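Pectate lyase (PDB 3VMV) probably cleaves polygalacturonate, the pectate backbone of plant cell walls, by beta-elimination, as a polysaccharide lyase of family 1. Local coordinates at residues A[158-167]-A[188-199]. Sequence-based numbering, arbitrary orientation.
Sequences MKRNAEYITV and SLAPDKITYHHN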
ATOM      1  N   MET A 158       0.802   0.500   6.608  1.00 10.54           N
ATOM      2  CA  MET A 158       0.964   1.885   7.062  1.00 10.11           C
ATOM      3  C   MET A 158       0.672   1.953   8.537  1.00 11.33           C
ATOM      4  O   MET A 158      -0.334   1.384   9.006  1.00 10.37           O
ATOM      5  CB  MET A 158      -0.013   2.786   6.273  1.00 11.86           C
ATOM      6  CG  MET A 158       0.269   2.668   4.751  1.00 25.49           C
ATOM      7  SD  MET A 158      -1.060   3.519   3.927  1.00 18.61           S
ATOM      8  CE  MET A 158      -0.773   2.850   2.263  1.00 14.23           C
ATOM      9  N   LYS A 159       1.535   2.650   9.263  1.00 12.13           N
ATOM     10  CA  LYS A 159       1.472   2.676  10.722  1.00 11.73           C
ATOM     11  C   LYS A 159       1.914   4.023  11.259  1.00 10.60           C
ATOM     12  O   LYS A 159       2.583   4.810  10.558  1.00 11.02           O
ATOM     13  CB  LYS A 159       2.450   1.626  11.312  1.00 12.63           C
ATOM     14  CG  LYS A 159       2.242   0.198  10.808  1.00 15.31           C
ATOM     15  CD  LYS A 159       3.311  -0.769  11.388  1.00 15.86           C
ATOM     16  CE  LYS A 159       3.150  -2.184  10.807  1.00 15.20           C
ATOM     17  NZ  LYS A 159       4.254  -3.090  11.292  1.00 17.67           N
ATOM     18  N   ARG A 160       1.611   4.242  12.544  1.00 11.01           N
ATOM     19  CA  ARG A 160       2.268   5.294  13.332  1.00 13.15           C
ATOM     20  C   ARG A 160       2.183   6.654  12.630  1.00 12.83           C
ATOM     21  O   ARG A 160       3.188   7.312  12.349  1.00 12.79           O
ATOM     22  CB  ARG A 160       3.719   4.899  13.669  1.00 14.84           C
ATOM     23  CG  ARG A 160       3.735   3.648  14.580  1.00 14.32           C
ATOM     24  CD  ARG A 160       5.137   3.336  15.051  1.00 16.12           C
ATOM     25  NE  ARG A 160       5.065   2.323  16.110  1.00 21.57           N
ATOM     26  CZ  ARG A 160       4.931   2.573  17.412  1.00 33.88           C
ATOM     27  NH1 ARG A 160       4.865   3.819  17.869  1.00 31.78           N
ATOM     28  NH2 ARG A 160       4.859   1.558  18.264  1.00 42.99           N
ATOM     29  N   ASN A 161       0.946   7.072  12.383  1.00 14.26           N
ATOM     30  CA  ASN A 161       0.660   8.425  11.915  1.00 13.56           C
ATOM     31  C   ASN A 161       1.130   8.779  10.507  1.00 14.83           C
ATOM     32  O   ASN A 161       1.194   9.956  10.175  1.00 15.64           O
ATOM     33  CB  ASN A 161       1.206   9.434  12.916  1.00 14.73           C
ATOM     34  CG  ASN A 161       0.595   9.239  14.257  1.00 18.58           C
ATOM     35  OD1 ASN A 161      -0.608   9.441  14.430  1.00 19.54           O
ATOM     36  ND2 ASN A 161       1.400   8.788  15.209  1.00 17.61           N
ATOM     37  N   ALA A 162       1.359   7.769   9.671  1.00 12.85           N
ATOM     38  CA  ALA A 162       1.610   7.986   8.248  1.00 12.87           C
ATOM     39  C   ALA A 162       0.369   8.659   7.668  1.00 13.19           C
ATOM     40  O   ALA A 162      -0.751   8.296   8.018  1.00 13.01           O
ATOM     41  CB  ALA A 162       1.839   6.628   7.542  1.00 14.09           C
ATOM     42  N   GLU A 163       0.546   9.616   6.758  1.00 13.21           N
ATOM     43  CA  GLU A 163      -0.593  10.421   6.306  1.00 12.04           C
ATOM     44  C   GLU A 163      -0.330  10.894   4.898  1.00 11.11           C
ATOM     45  O   GLU A 163       0.831  11.158   4.537  1.00 12.63           O
ATOM     46  CB  GLU A 163      -0.756  11.667   7.205  1.00 14.35           C
ATOM     47  CG  GLU A 163      -2.080  12.387   7.075  1.00 23.06           C
ATOM     48  CD  GLU A 163      -2.261  13.408   8.211  1.00 27.06           C
ATOM     49  OE1 GLU A 163      -1.270  13.670   8.915  1.00 26.84           O
ATOM     50  OE2 GLU A 163      -3.366  13.944   8.404  1.00 26.90           O
ATOM     51  N   TYR A 164      -1.409  11.077   4.124  1.00 11.31           N
ATOM     52  CA  TYR A 164      -1.341  11.637   2.767  1.00 13.75           C
ATOM     53  C   TYR A 164      -0.624  10.668   1.841  1.00 11.48           C
ATOM     54  O   TYR A 164       0.469  10.947   1.326  1.00 10.96           O
ATOM     55  CB  TYR A 164      -0.686  13.062   2.733  1.00 11.68           C
ATOM     56  CG  TYR A 164      -1.454  14.107   3.518  1.00 12.25           C
ATOM     57  CD1 TYR A 164      -2.660  14.593   3.060  1.00 14.68           C
ATOM     58  CD2 TYR A 164      -0.947  14.603   4.725  1.00 13.72           C
ATOM     59  CE1 TYR A 164      -3.370  15.534   3.792  1.00 16.30           C
ATOM     60  CE2 TYR A 164      -1.635  15.550   5.449  1.00 16.72           C
ATOM     61  CZ  TYR A 164      -2.839  15.998   4.970  1.00 17.45           C
ATOM     62  OH  TYR A 164      -3.542  16.935   5.680  1.00 20.45           O
ATOM     63  N   ILE A 165      -1.239   9.504   1.629  1.00 11.09           N
ATOM     64  CA  ILE A 165      -0.584   8.397   0.939  1.00 10.39           C
ATOM     65  C   ILE A 165      -1.504   7.948  -0.186  1.00  8.90           C
ATOM     66  O   ILE A 165      -2.721   7.831   0.041  1.00  9.32           O
ATOM     67  CB  ILE A 165      -0.363   7.248   1.911  1.00 11.57           C
ATOM     68  CG1 ILE A 165       0.338   7.784   3.167  1.00 19.26           C
ATOM     69  CG2 ILE A 165       0.416   6.096   1.222  1.00 12.19           C
ATOM     70  CD1 ILE A 165       0.608   6.781   4.223  1.00 26.86           C
ATOM     71  N   THR A 166      -0.947   7.746  -1.386  1.00  9.78           N
ATOM     72  CA  THR A 166      -1.721   7.189  -2.502  1.00  7.81           C
ATOM     73  C   THR A 166      -1.065   5.928  -2.999  1.00  8.30           C
ATOM     74  O   THR A 166       0.133   5.932  -3.273  1.00  9.25           O
ATOM     75  CB  THR A 166      -1.838   8.188  -3.637  1.00  9.04           C
ATOM     76  OG1 THR A 166      -2.682   9.269  -3.234  1.00 11.00           O
ATOM     77  CG2 THR A 166      -2.490   7.549  -4.877  1.00 10.91           C
ATOM     78  N   VAL A 167      -1.865   4.879  -3.117  1.00  9.64           N
ATOM     79  CA  VAL A 167      -1.442   3.572  -3.570  1.00  8.49           C
ATOM     80  C   VAL A 167      -2.249   3.324  -4.846  1.00  8.77           C
ATOM     81  O   VAL A 167      -3.474   3.121  -4.779  1.00  9.38           O
ATOM     82  CB  VAL A 167      -1.825   2.548  -2.515  1.00  9.30           C
ATOM     83  CG1 VAL A 167      -1.508   1.101  -2.952  1.00 10.48           C
ATOM     84  CG2 VAL A 167      -1.080   2.889  -1.201  1.00 11.02           C
ATOM     85  N   SER A 188      -4.079   7.405  18.821  1.00 17.63           N
ATOM     86  CA  SER A 188      -3.037   8.426  18.714  1.00 18.51           C
ATOM     87  C   SER A 188      -1.891   8.036  17.792  1.00 17.01           C
ATOM     88  O   SER A 188      -1.053   8.885  17.473  1.00 17.95           O
ATOM     89  CB  SER A 188      -2.493   8.777  20.107  1.00 20.46           C
ATOM     90  OG  SER A 188      -1.623   7.762  20.556  1.00 23.50           O
ATOM     91  N   LEU A 189      -1.855   6.773  17.370  1.00 15.20           N
ATOM     92  CA  LEU A 189      -0.806   6.305  16.461  1.00 15.13           C
ATOM     93  C   LEU A 189      -1.389   5.985  15.088  1.00 14.26           C
ATOM     94  O   LEU A 189      -0.665   5.524  14.213  1.00 13.38           O
ATOM     95  CB  LEU A 189      -0.191   5.010  16.976  1.00 15.12           C
ATOM     96  CG  LEU A 189       0.619   5.221  18.257  1.00 19.63           C
ATOM     97  CD1 LEU A 189       1.161   3.860  18.634  1.00 21.67           C
ATOM     98  CD2 LEU A 189       1.734   6.225  17.971  1.00 21.53           C
ATOM     99  N   ALA A 190      -2.683   6.200  14.889  1.00 14.49           N
ATOM    100  CA  ALA A 190      -3.298   5.802  13.603  1.00 12.85           C
ATOM    101  C   ALA A 190      -2.827   6.652  12.428  1.00 15.08           C
ATOM    102  O   ALA A 190      -2.779   7.880  12.508  1.00 14.43           O
ATOM    103  CB  ALA A 190      -4.804   5.918  13.722  1.00 13.58           C
ATOM    104  N   PRO A 191      -2.549   6.007  11.297  1.00 11.82           N
ATOM    105  CA  PRO A 191      -2.443   6.753  10.048  1.00 10.24           C
ATOM    106  C   PRO A 191      -3.784   7.420   9.722  1.00 11.44           C
ATOM    107  O   PRO A 191      -4.833   7.128  10.321  1.00 12.48           O
ATOM    108  CB  PRO A 191      -2.174   5.654   9.008  1.00 13.76           C
ATOM    109  CG  PRO A 191      -1.585   4.475   9.823  1.00 14.90           C
ATOM    110  CD  PRO A 191      -2.427   4.555  11.098  1.00 13.82           C
ATOM    111  N   ASP A 192      -3.755   8.259   8.677  1.00 12.98           N
ATOM    112  CA  ASP A 192      -4.968   8.864   8.147  1.00 10.73           C
ATOM    113  C   ASP A 192      -4.734   9.267   6.711  1.00 11.32           C
ATOM    114  O   ASP A 192      -3.594   9.458   6.297  1.00 12.49           O
ATOM    115  CB  ASP A 192      -5.312  10.111   8.945  1.00 13.37           C
ATOM    116  CG  ASP A 192      -6.763  10.550   8.787  1.00 14.35           C
ATOM    117  OD1 ASP A 192      -7.077  11.733   9.089  1.00 15.90           O
ATOM    118  OD2 ASP A 192      -7.636   9.754   8.390  1.00 12.92           O
ATOM    119  N   LYS A 193      -5.827   9.430   5.958  1.00 10.66           N
ATOM    120  CA  LYS A 193      -5.796  10.069   4.637  1.00 10.57           C
ATOM    121  C   LYS A 193      -5.002   9.232   3.596  1.00  8.34           C
ATOM    122  O   LYS A 193      -3.888   9.590   3.117  1.00 10.09           O
ATOM    123  CB  LYS A 193      -5.334  11.525   4.731  1.00 12.29           C
ATOM    124  CG  LYS A 193      -6.237  12.365   5.642  1.00 13.92           C
ATOM    125  CD  LYS A 193      -5.732  13.797   5.593  1.00 18.24           C
ATOM    126  CE  LYS A 193      -6.336  14.633   6.696  1.00 23.97           C
ATOM    127  NZ  LYS A 193      -5.826  14.203   8.031  1.00 27.62           N
ATOM    128  N   ILE A 194      -5.585   8.070   3.293  1.00  9.49           N
ATOM    129  CA  ILE A 194      -5.008   7.116   2.319  1.00  9.64           C
ATOM    130  C   ILE A 194      -5.985   6.910   1.152  1.00  9.48           C
ATOM    131  O   ILE A 194      -7.163   6.657   1.382  1.00  9.46           O
ATOM    132  CB  ILE A 194      -4.821   5.734   2.986  1.00 11.42           C
ATOM    133  CG1 ILE A 194      -4.358   5.865   4.449  1.00 12.99           C
ATOM    134  CG2 ILE A 194      -3.943   4.787   2.144  1.00 11.24           C
ATOM    135  CD1 ILE A 194      -2.928   6.460   4.595  1.00 15.25           C
ATOM    136  N   THR A 195      -5.474   6.952  -0.073  1.00  9.05           N
ATOM    137  CA  THR A 195      -6.249   6.633  -1.273  1.00  8.37           C
ATOM    138  C   THR A 195      -5.683   5.365  -1.888  1.00  9.25           C
ATOM    139  O   THR A 195      -4.461   5.270  -2.096  1.00  8.69           O
ATOM    140  CB  THR A 195      -6.043   7.770  -2.299  1.00  8.58           C
ATOM    141  OG1 THR A 195      -6.516   8.996  -1.741  1.00 10.36           O
ATOM    142  CG2 THR A 195      -6.787   7.479  -3.626  1.00 10.45           C
ATOM    143  N   TYR A 196      -6.566   4.456  -2.286  1.00  8.38           N
ATOM    144  CA  TYR A 196      -6.192   3.319  -3.108  1.00  8.30           C
ATOM    145  C   TYR A 196      -7.016   3.379  -4.384  1.00  8.83           C
ATOM    146  O   TYR A 196      -8.240   3.378  -4.318  1.00  9.75           O
ATOM    147  CB  TYR A 196      -6.530   2.005  -2.410  1.00  8.70           C
ATOM    148  CG  TYR A 196      -5.850   1.757  -1.091  1.00  8.38           C
ATOM    149  CD1 TYR A 196      -4.703   0.993  -1.011  1.00  9.21           C
ATOM    150  CD2 TYR A 196      -6.371   2.268   0.086  1.00  9.60           C
ATOM    151  CE1 TYR A 196      -4.095   0.762   0.236  1.00  9.95           C
ATOM    152  CE2 TYR A 196      -5.751   2.032   1.330  1.00 10.22           C
ATOM    153  CZ  TYR A 196      -4.620   1.264   1.366  1.00 11.50           C
ATOM    154  OH  TYR A 196      -4.021   1.060   2.609  1.00 12.44           O
ATOM    155  N   HIS A 197      -6.360   3.407  -5.535  1.00  7.95           N
ATOM    156  CA  HIS A 197      -7.118   3.372  -6.784  1.00  9.11           C
ATOM    157  C   HIS A 197      -6.413   2.624  -7.878  1.00  7.57           C
ATOM    158  O   HIS A 197      -5.183   2.591  -7.973  1.00  8.00           O
ATOM    159  CB  HIS A 197      -7.535   4.818  -7.229  1.00  7.68           C
ATOM    160  CG  HIS A 197      -6.432   5.633  -7.819  1.00  8.43           C
ATOM    161  ND1 HIS A 197      -6.159   5.646  -9.175  1.00 11.26           N
ATOM    162  CD2 HIS A 197      -5.532   6.472  -7.247  1.00  9.38           C
ATOM    163  CE1 HIS A 197      -5.140   6.466  -9.402  1.00 12.30           C
ATOM    164  NE2 HIS A 197      -4.739   6.972  -8.245  1.00 11.41           N
ATOM    165  N   HIS A 198      -7.213   1.966  -8.715  1.00  9.59           N
ATOM    166  CA  HIS A 198      -6.695   1.231  -9.873  1.00  9.41           C
ATOM    167  C   HIS A 198      -5.701   0.146  -9.539  1.00  8.14           C
ATOM    168  O   HIS A 198      -4.826  -0.150 -10.325  1.00  9.13           O
ATOM    169  CB  HIS A 198      -6.162   2.193 -10.942  1.00 10.58           C
ATOM    170  CG  HIS A 198      -7.242   2.990 -11.601  1.00  9.58           C
ATOM    171  ND1 HIS A 198      -7.634   4.237 -11.151  1.00 10.77           N
ATOM    172  CD2 HIS A 198      -8.066   2.677 -12.627  1.00 11.23           C
ATOM    173  CE1 HIS A 198      -8.616   4.681 -11.921  1.00  9.49           C
ATOM    174  NE2 HIS A 198      -8.888   3.760 -12.829  1.00 11.03           N
ATOM    175  N   ASN A 199      -5.853  -0.458  -8.370  1.00  9.04           N
ATOM    176  CA  ASN A 199      -5.030  -1.629  -8.064  1.00  9.13           C
ATOM    177  C   ASN A 199      -5.755  -2.913  -8.413  1.00  9.11           C
ATOM    178  O   ASN A 199      -6.997  -2.969  -8.424  1.00  8.87           O
ATOM    179  CB  ASN A 199      -4.700  -1.682  -6.558  1.00  8.11           C
ATOM    180  CG  ASN A 199      -3.975  -0.433  -6.071  1.00  7.80           C
ATOM    181  OD1 ASN A 199      -2.790  -0.239  -6.324  1.00  9.35           O
ATOM    182  ND2 ASN A 199      -4.725   0.470  -5.391  1.00  7.99           N
TER
HETATM  183  O   HOH W   1      -5.273  13.415  10.411  1.00 37.34           O
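Paired in parallel, with axes 4.7 Å apart at closest and 15° between their directions, strands 165-167 and 192-197 set I165 beside I194, T166 beside T195 and V167 beside Y196, the register of successive coils in a parallel beta-helix. Near-straight bonds such as V167 N to T195 O (2.8 Å, 168°) join the backbones. I165, V167, I194 and Y196 share one face, where branched aliphatic chains and a tyrosine ring suit the interior of the coil. The two isoleucines run side by side with CD1 of I165 3.6 Å from CD1 of I194, and the extended chain of M158 slides past I194 in the opposite sense, its flexible thioether laying SD 3.5 Å from I194 CD1. V167 CB meets the Y196 ring at CD1. The opposite face carries T166 and T195, whose beta-branched side chains suit a strand and lie alongside each other; their hydroxyls bond to Q5 and Y302, respectively, among other partners. At the corner preceding I165, E163 and K193 run in the same direction. A bend at the last torsion of K193 (chi4 69°) brings NZ to E163 OE2 at 2.5 Å, nearly along the C-O axis, while D192, whose OD2 accepts D215 N, meets the same ammonium with OD1 from above its carboxylate plane. One cation thus probably eases the repulsion between two acids, which a water also bridges, and lysine's long methylene chain lets CD approach the Y164 ring obliquely, nearest at CE1. At the far end, the short amide of N199 gives ND2 to V167 O (3.0 Å), which also accepts H197 N; OD1 of N199 takes N170 N. Strand 192-197 pairs on with 215-219 and strand 165-175 with 132-135, while strand 177-181 touches Y196 and P191 within the coil and strand 123-126 touches I165.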